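Local coordinates for histidine acid phosphatase (Bifidobacterium longum subsp. infantis, PDB 6RXD), which probably removes phosphates from inositol polyphosphates such as phytate, as a histidine acid phosphatase of the multiple inositol polyphosphate phosphatase group, at residues A[183-195]-A[201-215]. Residues are numbered along the deposited sequence; the frame is centred on the assembly and turned at random.
Sequences KNPDTLYFHKVQN and KVPGTKAYDIANNYQ
Lys201 and the loop 189-195 meet first through the backbone: Lys201 N donates to Val193 O (2.9 Å). CB and CG of Lys201 run on past that same oxygen. Lys201 CG also lies 3.7 Å from Asn195 OD1. CD passes Lys192 O, and CE comes near both Lys192 O and Tyr189 O. The chain is extended as far as CE, then bends (chi4 66°) and brings NZ in among the acceptors. Lys201 NZ donates to Lys192 O (2.7 Å) and to Asn195 OD1 (2.7 Å), nearly in line with each C=O bond. Lys201 NZ also donates to Tyr189 O (2.8 Å), from above the carbonyl plane. A weak bond to Pro185 O is added. All four acceptors are neutral oxygens; Asp186 OD1 is 4.7 Å from Lys201 NZ, too far for a salt bridge.

Helix 206-220 packs against the loop. Ala211 CB fits against the backbone of Phe190 and Lys192, and Val193 CG1 meets Tyr208 CE1 obliquely. Gln215 NE2 donates almost straight to His191 O (2.6 Å). A water bridges Phe190 O and Ala207 O. Within the histidine phosphatase fold, this is a loop whose carbonyl oxygens, with one side-chain amide oxygen, converge on a buried lysine ammonium.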
loop_
_atom_site.group_PDB
_atom_site.type_symbol
_atom_site.label_atom_id
_atom_site.label_comp_id
_atom_site.label_asym_id
_atom_site.label_seq_id
_atom_site.Cartn_x
_atom_site.Cartn_y
_atom_site.Cartn_z
ATOM N N LYS A 183 -2.086 -14.808 -12.224
ATOM C CA LYS A 183 -3.130 -13.921 -11.719
ATOM C C LYS A 183 -3.959 -14.641 -10.657
ATOM O O LYS A 183 -4.448 -15.756 -10.884
ATOM C CB LYS A 183 -4.008 -13.433 -12.877
ATOM C CG LYS A 183 -3.284 -12.477 -13.816
ATOM C CD LYS A 183 -4.219 -11.894 -14.879
ATOM C CE LYS A 183 -4.654 -12.945 -15.892
ATOM N NZ LYS A 183 -5.348 -12.299 -17.051
ATOM N N ASN A 184 -4.081 -14.028 -9.482
ATOM C CA ASN A 184 -4.886 -14.602 -8.403
ATOM C C ASN A 184 -5.706 -13.528 -7.697
ATOM O O ASN A 184 -5.405 -13.146 -6.565
ATOM C CB ASN A 184 -3.995 -15.329 -7.387
ATOM C CG ASN A 184 -4.771 -16.296 -6.517
ATOM O OD1 ASN A 184 -6.000 -16.214 -6.415
ATOM N ND2 ASN A 184 -4.058 -17.217 -5.880
ATOM N N PRO A 185 -6.765 -13.045 -8.355
ATOM C CA PRO A 185 -7.510 -11.938 -7.753
ATOM C C PRO A 185 -8.405 -12.378 -6.591
ATOM O O PRO A 185 -8.938 -11.508 -5.902
ATOM C CB PRO A 185 -8.351 -11.416 -8.928
ATOM C CG PRO A 185 -8.504 -12.588 -9.832
ATOM C CD PRO A 185 -7.202 -13.324 -9.735
ATOM N N ASP A 186 -8.565 -13.682 -6.362
ATOM C CA ASP A 186 -9.334 -14.131 -5.206
ATOM C C ASP A 186 -8.557 -13.890 -3.925
ATOM O O ASP A 186 -9.137 -13.657 -2.868
ATOM C CB ASP A 186 -9.687 -15.616 -5.307
ATOM C CG ASP A 186 -10.676 -15.906 -6.416
ATOM O OD1 ASP A 186 -11.236 -14.942 -6.976
ATOM O OD2 ASP A 186 -10.899 -17.102 -6.712
ATOM N N THR A 187 -7.237 -13.940 -4.017
ATOM C CA THR A 187 -6.430 -13.702 -2.819
ATOM C C THR A 187 -5.760 -12.336 -2.828
ATOM O O THR A 187 -5.315 -11.869 -1.787
ATOM C CB THR A 187 -5.339 -14.768 -2.629
ATOM O OG1 THR A 187 -4.409 -14.689 -3.709
ATOM C CG2 THR A 187 -5.939 -16.176 -2.567
ATOM N N LEU A 188 -5.676 -11.702 -3.994
ATOM C CA LEU A 188 -4.969 -10.434 -4.101
ATOM C C LEU A 188 -5.834 -9.277 -4.608
ATOM O O LEU A 188 -5.338 -8.171 -4.816
ATOM C CB LEU A 188 -3.730 -10.593 -4.989
ATOM C CG LEU A 188 -2.762 -11.708 -4.558
ATOM C CD1 LEU A 188 -1.669 -11.908 -5.607
ATOM C CD2 LEU A 188 -2.131 -11.387 -3.206
ATOM N N TYR A 189 -7.121 -9.536 -4.803
ATOM C CA TYR A 189 -8.061 -8.477 -5.163
ATOM C C TYR A 189 -9.442 -8.867 -4.648
ATOM O O TYR A 189 -10.440 -8.779 -5.366
ATOM C CB TYR A 189 -8.083 -8.279 -6.679
ATOM C CG TYR A 189 -8.278 -6.848 -7.137
ATOM C CD1 TYR A 189 -9.508 -6.413 -7.631
ATOM C CD2 TYR A 189 -7.229 -5.939 -7.101
ATOM C CE1 TYR A 189 -9.680 -5.110 -8.069
ATOM C CE2 TYR A 189 -7.392 -4.628 -7.538
ATOM C CZ TYR A 189 -8.617 -4.228 -8.025
ATOM O OH TYR A 189 -8.782 -2.932 -8.451
ATOM N N PHE A 190 -9.488 -9.294 -3.386
ATOM C CA PHE A 190 -10.706 -9.844 -2.793
ATOM C C PHE A 190 -11.743 -8.784 -2.459
ATOM O O PHE A 190 -12.861 -9.112 -2.057
ATOM C CB PHE A 190 -10.369 -10.657 -1.527
ATOM C CG PHE A 190 -9.342 -10.004 -0.632
ATOM C CD1 PHE A 190 -9.649 -8.849 0.098
ATOM C CD2 PHE A 190 -8.073 -10.548 -0.518
ATOM C CE1 PHE A 190 -8.689 -8.243 0.918
ATOM C CE2 PHE A 190 -7.111 -9.948 0.295
ATOM C CZ PHE A 190 -7.424 -8.798 1.014
ATOM N N HIS A 191 -11.380 -7.517 -2.635
ATOM C CA HIS A 191 -12.218 -6.412 -2.177
ATOM C C HIS A 191 -13.214 -5.958 -3.247
ATOM O O HIS A 191 -14.084 -5.135 -2.979
ATOM C CB HIS A 191 -11.344 -5.241 -1.709
ATOM C CG HIS A 191 -10.442 -4.703 -2.779
ATOM N ND1 HIS A 191 -9.367 -5.409 -3.271
ATOM C CD2 HIS A 191 -10.488 -3.541 -3.469
ATOM C CE1 HIS A 191 -8.772 -4.689 -4.215
ATOM N NE2 HIS A 191 -9.435 -3.556 -4.355
ATOM N N LYS A 192 -13.089 -6.501 -4.454
ATOM C CA LYS A 192 -13.974 -6.098 -5.559
ATOM C C LYS A 192 -14.422 -7.273 -6.382
ATOM O O LYS A 192 -13.693 -8.252 -6.527
ATOM C CB LYS A 192 -13.273 -5.101 -6.482
ATOM C CG LYS A 192 -13.269 -3.686 -5.959
ATOM C CD LYS A 192 -12.582 -2.746 -6.924
ATOM C CE LYS A 192 -12.608 -1.320 -6.397
ATOM N NZ LYS A 192 -11.601 -0.466 -7.085
ATOM N N VAL A 193 -15.620 -7.163 -6.948
ATOM C CA VAL A 193 -16.123 -8.200 -7.835
ATOM C C VAL A 193 -15.379 -8.157 -9.163
ATOM O O VAL A 193 -15.040 -9.197 -9.737
ATOM C CB VAL A 193 -17.643 -8.057 -8.049
ATOM C CG1 VAL A 193 -18.119 -8.913 -9.230
ATOM C CG2 VAL A 193 -18.391 -8.441 -6.776
ATOM N N GLN A 194 -15.111 -6.945 -9.640
ATOM C CA GLN A 194 -14.413 -6.756 -10.904
ATOM C C GLN A 194 -12.909 -6.937 -10.742
ATOM O O GLN A 194 -12.262 -6.174 -10.020
ATOM C CB GLN A 194 -14.697 -5.358 -11.468
ATOM C CG GLN A 194 -16.164 -5.081 -11.764
ATOM C CD GLN A 194 -17.022 -4.977 -10.517
ATOM O OE1 GLN A 194 -16.562 -4.520 -9.465
ATOM N NE2 GLN A 194 -18.277 -5.416 -10.624
ATOM N N ASN A 195 -12.358 -7.940 -11.425
ATOM C CA ASN A 195 -10.925 -8.202 -11.407
ATOM C C ASN A 195 -10.179 -7.238 -12.313
ATOM O O ASN A 195 -10.736 -6.758 -13.303
ATOM C CB ASN A 195 -10.650 -9.647 -11.845
ATOM C CG ASN A 195 -11.267 -10.658 -10.912
ATOM O OD1 ASN A 195 -11.335 -10.433 -9.705
ATOM N ND2 ASN A 195 -11.722 -11.784 -11.462
ATOM N N LYS A 201 -15.466 -11.906 -10.696
ATOM C CA LYS A 201 -15.734 -13.054 -9.844
ATOM C C LYS A 201 -17.119 -13.609 -10.162
ATOM O O LYS A 201 -18.017 -12.862 -10.561
ATOM C CB LYS A 201 -15.586 -12.672 -8.371
ATOM C CG LYS A 201 -14.159 -12.242 -8.028
ATOM C CD LYS A 201 -14.040 -11.750 -6.606
ATOM C CE LYS A 201 -12.575 -11.454 -6.261
ATOM N NZ LYS A 201 -11.997 -10.316 -7.049
ATOM N N VAL A 202 -17.274 -14.922 -10.021
ATOM C CA VAL A 202 -18.474 -15.623 -10.483
ATOM C C VAL A 202 -19.527 -15.673 -9.388
ATOM O O VAL A 202 -19.249 -16.160 -8.296
ATOM C CB VAL A 202 -18.120 -17.060 -10.899
ATOM C CG1 VAL A 202 -19.380 -17.863 -11.221
ATOM C CG2 VAL A 202 -17.183 -17.037 -12.091
ATOM N N PRO A 203 -20.745 -15.171 -9.676
ATOM C CA PRO A 203 -21.797 -15.190 -8.650
ATOM C C PRO A 203 -22.040 -16.599 -8.135
ATOM O O PRO A 203 -22.012 -17.549 -8.924
ATOM C CB PRO A 203 -23.025 -14.676 -9.400
ATOM C CG PRO A 203 -22.459 -13.807 -10.494
ATOM C CD PRO A 203 -21.187 -14.499 -10.912
ATOM N N GLY A 204 -22.249 -16.737 -6.830
ATOM C CA GLY A 204 -22.458 -18.044 -6.234
ATOM C C GLY A 204 -21.202 -18.674 -5.658
ATOM O O GLY A 204 -21.274 -19.688 -4.965
ATOM N N THR A 205 -20.052 -18.075 -5.958
ATOM C CA THR A 205 -18.781 -18.507 -5.387
ATOM C C THR A 205 -18.497 -17.699 -4.130
ATOM O O THR A 205 -19.035 -16.599 -3.951
ATOM C CB THR A 205 -17.608 -18.307 -6.366
ATOM O OG1 THR A 205 -17.476 -16.913 -6.684
ATOM C CG2 THR A 205 -17.839 -19.103 -7.646
ATOM N N LYS A 206 -17.649 -18.242 -3.267
ATOM C CA LYS A 206 -17.250 -17.542 -2.055
ATOM C C LYS A 206 -16.596 -16.204 -2.381
ATOM O O LYS A 206 -16.892 -15.193 -1.748
ATOM C CB LYS A 206 -16.304 -18.409 -1.226
ATOM C CG LYS A 206 -15.874 -17.760 0.064
ATOM C CD LYS A 206 -15.654 -18.796 1.146
ATOM C CE LYS A 206 -15.491 -18.126 2.489
ATOM N NZ LYS A 206 -16.531 -17.077 2.691
ATOM N N ALA A 207 -15.717 -16.196 -3.377
ATOM C CA ALA A 207 -14.998 -14.970 -3.720
ATOM C C ALA A 207 -15.965 -13.843 -4.089
ATOM O O ALA A 207 -15.785 -12.698 -3.670
ATOM C CB ALA A 207 -14.000 -15.217 -4.840
ATOM N N TYR A 208 -17.002 -14.172 -4.855
ATOM C CA TYR A 208 -17.975 -13.164 -5.257
ATOM C C TYR A 208 -18.691 -12.565 -4.051
ATOM O O TYR A 208 -18.822 -11.344 -3.945
ATOM C CB TYR A 208 -18.997 -13.766 -6.224
ATOM C CG TYR A 208 -20.069 -12.783 -6.652
ATOM C CD1 TYR A 208 -19.891 -11.981 -7.767
ATOM C CD2 TYR A 208 -21.253 -12.659 -5.940
ATOM C CE1 TYR A 208 -20.864 -11.079 -8.166
ATOM C CE2 TYR A 208 -22.233 -11.754 -6.329
ATOM C CZ TYR A 208 -22.033 -10.975 -7.443
ATOM O OH TYR A 208 -23.008 -10.079 -7.833
ATOM N N ASP A 209 -19.165 -13.424 -3.148
ATOM C CA ASP A 209 -19.932 -12.957 -1.999
ATOM C C ASP A 209 -19.079 -12.102 -1.071
ATOM O O ASP A 209 -19.543 -11.096 -0.542
ATOM C CB ASP A 209 -20.538 -14.135 -1.231
ATOM C CG ASP A 209 -21.804 -14.670 -1.894
ATOM O OD1 ASP A 209 -22.485 -13.899 -2.608
ATOM O OD2 ASP A 209 -22.113 -15.865 -1.707
ATOM N N ILE A 210 -17.830 -12.508 -0.877
ATOM C CA ILE A 210 -16.918 -11.743 -0.029
ATOM C C ILE A 210 -16.782 -10.315 -0.537
ATOM O O ILE A 210 -16.932 -9.361 0.221
ATOM C CB ILE A 210 -15.535 -12.410 0.037
ATOM C CG1 ILE A 210 -15.615 -13.687 0.880
ATOM C CG2 ILE A 210 -14.487 -11.451 0.626
ATOM C CD1 ILE A 210 -14.365 -14.521 0.847
ATOM N N ALA A 211 -16.533 -10.168 -1.834
ATOM C CA ALA A 211 -16.345 -8.855 -2.429
ATOM C C ALA A 211 -17.646 -8.066 -2.487
ATOM O O ALA A 211 -17.676 -6.884 -2.156
ATOM C CB ALA A 211 -15.755 -8.988 -3.814
ATOM N N ASN A 212 -18.721 -8.717 -2.931
ATOM C CA ASN A 212 -20.000 -8.039 -3.086
ATOM C C ASN A 212 -20.597 -7.574 -1.755
ATOM O O ASN A 212 -21.072 -6.436 -1.644
ATOM C CB ASN A 212 -20.992 -8.951 -3.810
ATOM C CG ASN A 212 -22.202 -8.201 -4.323
ATOM O OD1 ASN A 212 -22.073 -7.187 -4.997
ATOM N ND2 ASN A 212 -23.386 -8.695 -3.990
ATOM N N ASN A 213 -20.587 -8.453 -0.757
ATOM C CA ASN A 213 -21.102 -8.087 0.560
ATOM C C ASN A 213 -20.289 -6.942 1.154
ATOM O O ASN A 213 -20.845 -6.041 1.772
ATOM C CB ASN A 213 -21.122 -9.281 1.512
ATOM C CG ASN A 213 -22.086 -10.369 1.063
ATOM O OD1 ASN A 213 -22.879 -10.159 0.147
ATOM N ND2 ASN A 213 -22.011 -11.532 1.698
ATOM N N TYR A 214 -18.978 -6.954 0.931
ATOM C CA TYR A 214 -18.137 -5.870 1.432
ATOM C C TYR A 214 -18.441 -4.531 0.748
ATOM O O TYR A 214 -18.586 -3.508 1.421
ATOM C CB TYR A 214 -16.647 -6.224 1.301
ATOM C CG TYR A 214 -15.734 -5.017 1.437
ATOM C CD1 TYR A 214 -15.366 -4.532 2.689
ATOM C CD2 TYR A 214 -15.246 -4.363 0.310
ATOM C CE1 TYR A 214 -14.528 -3.416 2.815
ATOM C CE2 TYR A 214 -14.433 -3.251 0.420
ATOM C CZ TYR A 214 -14.077 -2.781 1.677
ATOM O OH TYR A 214 -13.271 -1.673 1.775
ATOM N N GLN A 215 -18.535 -4.525 -0.577
ATOM C CA GLN A 215 -18.837 -3.277 -1.281
ATOM C C GLN A 215 -20.205 -2.721 -0.879
ATOM O O GLN A 215 -20.357 -1.510 -0.696
ATOM C CB GLN A 215 -18.739 -3.460 -2.801
ATOM C CG GLN A 215 -17.308 -3.692 -3.292
ATOM C CD GLN A 215 -16.419 -2.475 -3.116
ATOM O OE1 GLN A 215 -16.904 -1.344 -3.055
ATOM N NE2 GLN A 215 -15.110 -2.700 -3.036
HETATM O O HOH W 1 -13.341 -11.822 -2.927
#